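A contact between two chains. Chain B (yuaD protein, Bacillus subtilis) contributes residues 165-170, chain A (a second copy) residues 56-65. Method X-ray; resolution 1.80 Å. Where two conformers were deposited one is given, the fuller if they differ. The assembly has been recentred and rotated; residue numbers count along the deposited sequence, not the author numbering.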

# COMPACT_ATOMS: atom_id res chain seq x y z
N CYS B 165 1.09 8.53 -0.95
CA CYS B 165 2.12 7.53 -1.22
C CYS B 165 3.06 7.36 -0.05
O CYS B 165 3.07 8.15 0.88
CB CYS B 165 2.99 7.95 -2.41
SG CYS B 165 2.17 8.31 -3.98
N ILE B 166 3.86 6.30 -0.10
CA ILE B 166 4.88 6.10 0.91
C ILE B 166 6.17 6.18 0.09
O ILE B 166 6.15 5.96 -1.12
CB ILE B 166 4.79 4.72 1.61
CG1 ILE B 166 4.87 3.60 0.58
CG2 ILE B 166 3.51 4.62 2.42
CD1 ILE B 166 4.90 2.21 1.20
N VAL B 167 7.27 6.54 0.72
CA VAL B 167 8.53 6.62 -0.00
C VAL B 167 9.10 5.21 -0.14
O VAL B 167 9.35 4.54 0.85
CB VAL B 167 9.54 7.51 0.74
CG1 VAL B 167 10.91 7.42 0.06
CG2 VAL B 167 9.05 8.96 0.75
N GLU B 168 9.28 4.76 -1.38
CA GLU B 168 9.82 3.43 -1.64
C GLU B 168 11.34 3.45 -1.83
O GLU B 168 12.01 2.45 -1.57
CB GLU B 168 9.13 2.80 -2.86
CG GLU B 168 9.62 1.40 -3.18
CD GLU B 168 8.69 0.64 -4.10
OE1 GLU B 168 8.03 1.29 -4.95
OE2 GLU B 168 8.63 -0.60 -3.99
N ARG B 169 11.87 4.58 -2.29
CA ARG B 169 13.32 4.72 -2.44
C ARG B 169 13.70 6.18 -2.19
O ARG B 169 13.17 7.08 -2.83
CB ARG B 169 13.80 4.31 -3.83
CG ARG B 169 15.32 4.20 -3.88
CD ARG B 169 15.88 4.01 -5.27
NE ARG B 169 17.33 3.84 -5.21
CZ ARG B 169 18.13 3.82 -6.28
NH1 ARG B 169 17.61 3.95 -7.50
NH2 ARG B 169 19.44 3.67 -6.12
N PRO B 170 14.62 6.42 -1.24
CA PRO B 170 15.08 7.77 -0.90
C PRO B 170 15.75 8.49 -2.06
O PRO B 170 16.27 7.86 -2.98
CB PRO B 170 16.04 7.53 0.26
CG PRO B 170 15.54 6.26 0.88
CD PRO B 170 15.24 5.42 -0.34
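Chain A 56-65: MFSRGTEIFN

Two short stretches can meet with a single direct backbone hydrogen bond, alongside side-chain packing and bridging waters, and this contact between two copies of yuaD protein is a compact example. Chain A approaches through a type II turn from Ser58(A) to Thr61(A), closed by Thr61(A) N to Ser58(A) O at 2.9 Å, then extends as a strand over residues 62-64. It runs antiparallel to chain B: Glu168(B) lies nearest Phe64(A), with CA atoms 4.7 Å apart, and Arg169(B) nearest Ile63(A), at 5.0 Å between CA atoms.

Along chain B, the extended Ile166(B) points toward chain A and sets CD1 3.5 Å from CE2 of Phe64(A), an apolar contact. Val167(B) follows with its carbonyl O 3.7 Å from Phe64(A) CB. At Glu168(B) the chain turns a corner, and its O accepts the sole direct hydrogen bond across the seam, from Phe64(A) N at 2.8 Å. The Glu168(B) side chain brings CD to 3.5 Å from Phe57(A) CE2, while a water donates to both its OE2 (2.7 Å) and Phe64(A) O (2.8 Å). Arg169(B), again extended, lays one guanidinium face against Thr61(A), with NE 3.4 Å from CG2; a second water links that NE (3.1 Å) to Glu62(A) O (2.7 Å).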

# COMPACT_ATOMS: atom_id res chain seq x y z
N MSE A 56 10.74 -2.12 -11.92
CA MSE A 56 11.06 -0.73 -12.23
C MSE A 56 12.35 -0.27 -11.55
O MSE A 56 12.82 0.85 -11.78
CB MSE A 56 9.90 0.20 -11.82
CG MSE A 56 9.61 0.26 -10.33
SE MSE A 56 8.65 -1.29 -9.64
CE MSE A 56 7.06 -1.13 -10.72
N PHE A 57 12.91 -1.13 -10.71
CA PHE A 57 14.16 -0.83 -10.02
C PHE A 57 15.23 -1.78 -10.52
O PHE A 57 14.92 -2.88 -10.97
CB PHE A 57 14.01 -1.02 -8.51
CG PHE A 57 13.00 -0.10 -7.89
CD1 PHE A 57 13.28 1.25 -7.72
CD2 PHE A 57 11.76 -0.60 -7.47
CE1 PHE A 57 12.34 2.10 -7.15
CE2 PHE A 57 10.81 0.25 -6.90
CZ PHE A 57 11.10 1.60 -6.73
N SER A 58 16.49 -1.36 -10.42
CA SER A 58 17.59 -2.22 -10.82
C SER A 58 17.67 -3.33 -9.78
O SER A 58 17.55 -3.07 -8.58
CB SER A 58 18.91 -1.45 -10.84
OG SER A 58 18.89 -0.43 -11.82
N ARG A 59 17.86 -4.56 -10.23
CA ARG A 59 17.96 -5.70 -9.33
C ARG A 59 18.97 -5.39 -8.23
O ARG A 59 20.07 -4.91 -8.50
CB ARG A 59 18.38 -6.95 -10.10
CG ARG A 59 18.50 -8.21 -9.26
CD ARG A 59 18.82 -9.43 -10.12
NE ARG A 59 17.72 -9.76 -11.03
CZ ARG A 59 16.53 -10.20 -10.63
NH1 ARG A 59 16.28 -10.37 -9.34
NH2 ARG A 59 15.59 -10.47 -11.53
N GLY A 60 18.59 -5.64 -6.98
CA GLY A 60 19.48 -5.39 -5.86
C GLY A 60 19.36 -4.02 -5.22
O GLY A 60 19.95 -3.77 -4.16
N THR A 61 18.62 -3.12 -5.85
CA THR A 61 18.43 -1.77 -5.32
C THR A 61 17.70 -1.83 -3.98
O THR A 61 16.71 -2.54 -3.86
CB THR A 61 17.58 -0.90 -6.28
OG1 THR A 61 18.21 -0.85 -7.57
CG2 THR A 61 17.43 0.52 -5.73
N GLU A 62 18.19 -1.10 -2.98
CA GLU A 62 17.52 -1.10 -1.69
C GLU A 62 16.27 -0.24 -1.75
O GLU A 62 16.33 0.94 -2.10
CB GLU A 62 18.45 -0.58 -0.58
CG GLU A 62 17.81 -0.64 0.80
CD GLU A 62 18.77 -0.27 1.92
OE1 GLU A 62 19.27 0.87 1.94
OE2 GLU A 62 19.02 -1.13 2.79
N ILE A 63 15.13 -0.85 -1.42
CA ILE A 63 13.85 -0.16 -1.43
C ILE A 63 13.07 -0.51 -0.17
O ILE A 63 13.45 -1.42 0.58
CB ILE A 63 12.99 -0.58 -2.65
CG1 ILE A 63 12.75 -2.09 -2.63
CG2 ILE A 63 13.66 -0.14 -3.95
CD1 ILE A 63 11.94 -2.60 -3.80
N PHE A 64 11.98 0.20 0.05
CA PHE A 64 11.14 -0.04 1.21
C PHE A 64 10.58 -1.46 1.13
O PHE A 64 10.23 -1.93 0.05
CB PHE A 64 9.98 0.95 1.24
CG PHE A 64 8.98 0.66 2.30
CD1 PHE A 64 9.28 0.88 3.64
CD2 PHE A 64 7.74 0.13 1.97
CE1 PHE A 64 8.36 0.57 4.64
CE2 PHE A 64 6.81 -0.19 2.96
CZ PHE A 64 7.13 0.03 4.30
N ASN A 65 10.48 -2.14 2.27
CA ASN A 65 9.96 -3.50 2.30
C ASN A 65 8.44 -3.53 2.44
O ASN A 65 7.88 -3.48 3.54
CB ASN A 65 10.61 -4.29 3.44
CG ASN A 65 10.07 -5.71 3.55
OD1 ASN A 65 9.56 -6.27 2.58
ND2 ASN A 65 10.20 -6.30 4.73
O HOH W 1 18.37 2.70 -2.57
O HOH W 2 8.53 -2.50 -2.14